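Local coordinates for alpha-fucosidase GH29 (Fusarium graminearum, PDB 4PSR), which is an alpha-L-fucosidase of glycoside hydrolase family 29, probably releasing alpha-1,6-linked fucose from the innermost N-acetylglucosamine of glycoprotein glycans, at residues A[547-558]-A[576-585]. Residues are numbered along the deposited sequence; the frame is centred on the assembly and turned at random. Where two conformers were deposited one is given.
Sequences GTKATLFSGFRF and SVGSIVVSKI. With NAG (2-acetamido-2-deoxy-beta-D-glucopyranose), chain C; NAG (2-acetamido-2-deoxy-beta-D-glucopyranose), chain B; MAN (alpha-D-mannopyranose), chain D.
S579 and the turn 554-558 lock together where the antiparallel strands 548-553 and 579-584 begin to part. The S579 CB lies 3.5 Å from G555 O and close to F556 O. Its OG, set between the backbone N and carbonyl carbon (chi1 52°), donates to G555 O at 2.8 Å, from above that carbonyl's plane, and accepts from F558 N at 2.9 Å. One hydroxyl thus bonds two backbone groups and holds the turn against the strand. G578 and S579 both face F553, and F553 O accepts from the N of each, a classic beta bulge; the G578 N bond is the shorter, at 2.7 Å. Beyond the bulge the register is regular, with paired backbone bonds at T551-V581 and K549-S583.

The two faces of the sheet differ. On the face of L552 and I580, L552 CD2 runs alongside I580 CG1 at 3.8 Å; its CD1 meets CG2 of V577, in the loop before the strand. On the other, V581 CG2 touches F553 CE1 and, crossing the F558 side chain nearly at a right angle, F558 CD1. The same methyl packs on C6 of a mannose at 3.6 Å, so this face carries sugar. Next to F558, the R557 guanidinium is sandwiched, with C3 of the chain B N-acetylglucosamine over one face and F556 CE2 against the other. In the plane of the guanidinium, at its edge, R557 NH1 donates to O7 of the chain C N-acetylglucosamine (3.0 Å), and NE forms a salt bridge to D525. The pair forms the centre of a four-stranded antiparallel sheet near the C-terminus, flanked by strands 522-524 and 562-565, with one face and the adjoining turn packed against an N-linked glycan of the protein itself.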
loop_
_atom_site.group_PDB
_atom_site.type_symbol
_atom_site.label_atom_id
_atom_site.label_comp_id
_atom_site.label_asym_id
_atom_site.label_seq_id
_atom_site.Cartn_x
_atom_site.Cartn_y
_atom_site.Cartn_z
ATOM N N GLY A 547 -17.907 -11.733 -28.022
ATOM C CA GLY A 547 -16.900 -10.715 -28.309
ATOM C C GLY A 547 -15.542 -10.981 -27.669
ATOM O O GLY A 547 -14.657 -10.130 -27.695
ATOM N N THR A 548 -15.360 -12.174 -27.126
ATOM C CA THR A 548 -14.158 -12.531 -26.368
ATOM C C THR A 548 -13.613 -13.881 -26.822
ATOM O O THR A 548 -14.351 -14.713 -27.364
ATOM C CB THR A 548 -14.479 -12.611 -24.852
ATOM O OG1 THR A 548 -15.350 -11.545 -24.467
ATOM C CG2 THR A 548 -13.227 -12.559 -23.996
ATOM N N LYS A 549 -12.313 -14.088 -26.644
ATOM C CA LYS A 549 -11.724 -15.414 -26.745
ATOM C C LYS A 549 -10.863 -15.672 -25.521
ATOM O O LYS A 549 -10.404 -14.729 -24.852
ATOM C CB LYS A 549 -10.915 -15.584 -28.030
ATOM C CG LYS A 549 -9.710 -14.675 -28.158
ATOM C CD LYS A 549 -8.940 -15.008 -29.421
ATOM C CE LYS A 549 -7.828 -14.001 -29.682
ATOM N NZ LYS A 549 -7.088 -14.315 -30.929
ATOM N N ALA A 550 -10.670 -16.943 -25.183
ATOM C CA ALA A 550 -9.773 -17.328 -24.101
ATOM C C ALA A 550 -8.742 -18.291 -24.637
ATOM O O ALA A 550 -9.091 -19.218 -25.370
ATOM C CB ALA A 550 -10.542 -17.961 -22.941
ATOM N N THR A 551 -7.483 -18.083 -24.270
ATOM C CA THR A 551 -6.408 -18.979 -24.641
ATOM C C THR A 551 -5.911 -19.667 -23.387
ATOM O O THR A 551 -5.500 -19.005 -22.424
ATOM C CB THR A 551 -5.297 -18.197 -25.351
ATOM O OG1 THR A 551 -5.869 -17.507 -26.461
ATOM C CG2 THR A 551 -4.207 -19.106 -25.841
ATOM N N LEU A 552 -6.009 -20.998 -23.371
ATOM C CA LEU A 552 -5.595 -21.797 -22.231
ATOM C C LEU A 552 -4.189 -22.273 -22.471
ATOM O O LEU A 552 -3.888 -22.746 -23.564
ATOM C CB LEU A 552 -6.469 -23.052 -22.089
ATOM C CG LEU A 552 -7.970 -22.859 -22.066
ATOM C CD1 LEU A 552 -8.690 -24.204 -21.917
ATOM C CD2 LEU A 552 -8.326 -21.957 -20.939
ATOM N N PHE A 553 -3.338 -22.168 -21.456
ATOM C CA PHE A 553 -1.969 -22.660 -21.520
ATOM C C PHE A 553 -1.741 -23.769 -20.508
ATOM O O PHE A 553 -2.238 -23.694 -19.387
ATOM C CB PHE A 553 -0.978 -21.535 -21.195
ATOM C CG PHE A 553 -0.849 -20.509 -22.271
ATOM C CD1 PHE A 553 -1.717 -19.434 -22.327
ATOM C CD2 PHE A 553 0.160 -20.601 -23.211
ATOM C CE1 PHE A 553 -1.588 -18.481 -23.312
ATOM C CE2 PHE A 553 0.286 -19.642 -24.198
ATOM C CZ PHE A 553 -0.590 -18.591 -24.246
ATOM N N SER A 554 -0.933 -24.770 -20.854
ATOM C CA SER A 554 -0.625 -25.828 -19.889
ATOM C C SER A 554 0.311 -25.374 -18.767
ATOM O O SER A 554 0.243 -25.875 -17.650
ATOM C CB SER A 554 -0.017 -27.050 -20.593
ATOM O OG SER A 554 1.101 -26.705 -21.392
ATOM N N GLY A 555 1.179 -24.419 -19.073
ATOM C CA GLY A 555 2.189 -23.981 -18.141
ATOM C C GLY A 555 1.660 -23.018 -17.091
ATOM O O GLY A 555 0.558 -22.471 -17.224
ATOM N N PHE A 556 2.488 -22.831 -16.070
ATOM C CA PHE A 556 2.243 -21.990 -14.885
ATOM C C PHE A 556 2.025 -20.523 -15.289
ATOM O O PHE A 556 1.205 -19.814 -14.679
ATOM C CB PHE A 556 3.500 -22.182 -14.002
ATOM C CG PHE A 556 3.545 -21.404 -12.702
ATOM C CD1 PHE A 556 2.899 -21.862 -11.556
ATOM C CD2 PHE A 556 4.362 -20.284 -12.591
ATOM C CE1 PHE A 556 2.994 -21.152 -10.338
ATOM C CE2 PHE A 556 4.472 -19.583 -11.385
ATOM C CZ PHE A 556 3.799 -20.022 -10.259
ATOM N N ARG A 557 2.714 -20.080 -16.335
ATOM C CA ARG A 557 2.746 -18.664 -16.691
ATOM C C ARG A 557 2.905 -18.474 -18.205
ATOM O O ARG A 557 3.948 -17.995 -18.684
ATOM C CB ARG A 557 3.869 -17.990 -15.898
ATOM C CG ARG A 557 3.720 -16.489 -15.719
ATOM C CD ARG A 557 4.635 -15.968 -14.611
ATOM N NE ARG A 557 4.065 -16.069 -13.264
ATOM C CZ ARG A 557 4.756 -16.324 -12.151
ATOM N NH1 ARG A 557 6.066 -16.554 -12.185
ATOM N NH2 ARG A 557 4.144 -16.371 -10.978
ATOM N N PHE A 558 1.893 -18.910 -18.955
ATOM C CA PHE A 558 1.770 -18.636 -20.388
ATOM C C PHE A 558 2.847 -19.281 -21.258
ATOM O O PHE A 558 3.304 -18.695 -22.228
ATOM C CB PHE A 558 1.661 -17.119 -20.625
ATOM C CG PHE A 558 0.877 -16.422 -19.557
ATOM C CD1 PHE A 558 -0.492 -16.647 -19.426
ATOM C CD2 PHE A 558 1.515 -15.620 -18.608
ATOM C CE1 PHE A 558 -1.232 -16.046 -18.414
ATOM C CE2 PHE A 558 0.785 -15.031 -17.584
ATOM C CZ PHE A 558 -0.596 -15.268 -17.474
ATOM N N SER A 576 -5.317 -29.944 -17.186
ATOM C CA SER A 576 -4.809 -29.475 -18.482
ATOM C C SER A 576 -4.469 -27.980 -18.532
ATOM O O SER A 576 -3.782 -27.542 -19.453
ATOM C CB SER A 576 -5.817 -29.763 -19.583
ATOM O OG SER A 576 -7.004 -29.013 -19.407
ATOM N N VAL A 577 -4.973 -27.196 -17.585
ATOM C CA VAL A 577 -4.752 -25.743 -17.615
ATOM C C VAL A 577 -3.830 -25.301 -16.501
ATOM O O VAL A 577 -3.999 -25.711 -15.367
ATOM C CB VAL A 577 -6.056 -24.961 -17.429
ATOM C CG1 VAL A 577 -5.779 -23.453 -17.534
ATOM C CG2 VAL A 577 -7.070 -25.373 -18.456
ATOM N N GLY A 578 -2.869 -24.441 -16.832
ATOM C CA GLY A 578 -2.046 -23.782 -15.827
ATOM C C GLY A 578 -2.241 -22.266 -15.785
ATOM O O GLY A 578 -2.004 -21.636 -14.756
ATOM N N SER A 579 -2.647 -21.690 -16.900
ATOM C CA SER A 579 -2.776 -20.237 -17.018
ATOM C C SER A 579 -3.682 -19.888 -18.194
ATOM O O SER A 579 -3.880 -20.707 -19.112
ATOM C CB SER A 579 -1.391 -19.564 -17.135
ATOM O OG SER A 579 -0.593 -20.135 -18.165
ATOM N N ILE A 580 -4.247 -18.684 -18.174
ATOM C CA ILE A 580 -5.255 -18.283 -19.157
ATOM C C ILE A 580 -5.082 -16.830 -19.588
ATOM O O ILE A 580 -4.811 -15.975 -18.746
ATOM C CB ILE A 580 -6.695 -18.442 -18.583
ATOM C CG1 ILE A 580 -6.949 -19.888 -18.122
ATOM C CG2 ILE A 580 -7.743 -17.980 -19.614
ATOM C CD1 ILE A 580 -8.236 -20.073 -17.310
ATOM N N VAL A 581 -5.235 -16.559 -20.883
ATOM C CA VAL A 581 -5.255 -15.198 -21.418
ATOM C C VAL A 581 -6.622 -14.941 -22.016
ATOM O O VAL A 581 -7.063 -15.669 -22.908
ATOM C CB VAL A 581 -4.189 -14.991 -22.513
ATOM C CG1 VAL A 581 -4.244 -13.560 -23.094
ATOM C CG2 VAL A 581 -2.818 -15.291 -21.958
ATOM N N VAL A 582 -7.300 -13.912 -21.532
ATOM C CA VAL A 582 -8.636 -13.584 -21.993
ATOM C C VAL A 582 -8.509 -12.305 -22.829
ATOM O O VAL A 582 -7.966 -11.310 -22.354
ATOM C CB VAL A 582 -9.565 -13.411 -20.801
ATOM C CG1 VAL A 582 -10.981 -13.151 -21.266
ATOM C CG2 VAL A 582 -9.502 -14.668 -19.915
ATOM N N SER A 583 -8.985 -12.358 -24.068
ATOM C CA SER A 583 -8.771 -11.278 -25.037
ATOM C C SER A 583 -10.076 -10.888 -25.723
ATOM O O SER A 583 -11.011 -11.690 -25.821
ATOM C CB SER A 583 -7.753 -11.711 -26.098
ATOM O OG SER A 583 -6.575 -12.268 -25.525
ATOM N N LYS A 584 -10.142 -9.646 -26.187
ATOM C CA LYS A 584 -11.215 -9.203 -27.043
ATOM C C LYS A 584 -10.918 -9.705 -28.425
ATOM O O LYS A 584 -9.767 -9.666 -28.892
ATOM C CB LYS A 584 -11.302 -7.672 -27.067
ATOM C CG LYS A 584 -12.521 -7.120 -26.352
ATOM C CD LYS A 584 -12.555 -5.594 -26.362
ATOM C CE LYS A 584 -13.601 -5.064 -27.332
ATOM N NZ LYS A 584 -14.996 -5.297 -26.853
ATOM N N ILE A 585 -11.940 -10.236 -29.080
ATOM C CA ILE A 585 -11.876 -10.317 -30.507
ATOM C C ILE A 585 -12.271 -8.894 -30.885
ATOM O O ILE A 585 -11.714 -8.366 -31.794
ATOM C CB ILE A 585 -12.814 -11.373 -31.132
ATOM C CG1 ILE A 585 -14.267 -10.938 -30.995
ATOM C CG2 ILE A 585 -12.558 -12.755 -30.510
ATOM C CD1 ILE A 585 -15.249 -11.958 -31.508
ATOM O OXT ILE A 585 -13.100 -8.210 -30.273
HETATM C C1 NAG C . 7.078 -13.143 -14.973
HETATM C C2 NAG C . 7.711 -14.305 -15.719
HETATM C C3 NAG C . 7.819 -13.972 -17.194
HETATM C C4 NAG C . 6.467 -13.550 -17.744
HETATM C C5 NAG C . 5.903 -12.424 -16.896
HETATM C C6 NAG C . 4.533 -11.978 -17.334
HETATM C C7 NAG C . 9.223 -15.752 -14.446
HETATM C C8 NAG C . 10.625 -15.963 -13.966
HETATM N N2 NAG C . 9.013 -14.650 -15.176
HETATM O O3 NAG C . 8.322 -15.105 -17.897
HETATM O O4 NAG C . 6.647 -13.074 -19.072
HETATM O O5 NAG C . 5.798 -12.865 -15.532
HETATM O O6 NAG C . 3.637 -13.079 -17.331
HETATM O O7 NAG C . 8.322 -16.538 -14.183
HETATM C C1 NAG B . 5.986 -12.206 -9.887
HETATM C C2 NAG B . 5.140 -11.573 -10.961
HETATM C C3 NAG B . 5.240 -12.409 -12.233
HETATM C C4 NAG B . 6.702 -12.610 -12.627
HETATM C C5 NAG B . 7.508 -13.125 -11.436
HETATM C C6 NAG B . 8.994 -13.217 -11.708
HETATM C C7 NAG B . 3.096 -10.267 -10.591
HETATM C C8 NAG B . 1.695 -10.288 -10.080
HETATM N N2 NAG B . 3.757 -11.427 -10.531
HETATM O O3 NAG B . 4.537 -11.738 -13.270
HETATM O O4 NAG B . 6.819 -13.601 -13.649
HETATM O O5 NAG B . 7.340 -12.244 -10.315
HETATM O O6 NAG B . 9.547 -11.928 -11.912
HETATM O O7 NAG B . 3.608 -9.242 -11.030
HETATM C C1 MAN D . 1.786 -12.592 -26.281
HETATM C C2 MAN D . 0.618 -11.858 -27.037
HETATM C C3 MAN D . -0.326 -11.133 -26.044
HETATM C C4 MAN D . -0.750 -12.059 -24.878
HETATM C C5 MAN D . 0.495 -12.757 -24.272
HETATM C C6 MAN D . 0.160 -13.804 -23.236
HETATM O O2 MAN D . -0.177 -12.782 -27.692
HETATM O O3 MAN D . -1.484 -10.606 -26.695
HETATM O O4 MAN D . -1.386 -11.264 -23.866
HETATM O O5 MAN D . 1.272 -13.433 -25.308
HETATM O O6 MAN D . 1.021 -13.592 -22.106
HETATM O O HOH W 1 -15.638 -7.634 -28.707
HETATM O O HOH W 2 -6.781 -14.984 -25.703
#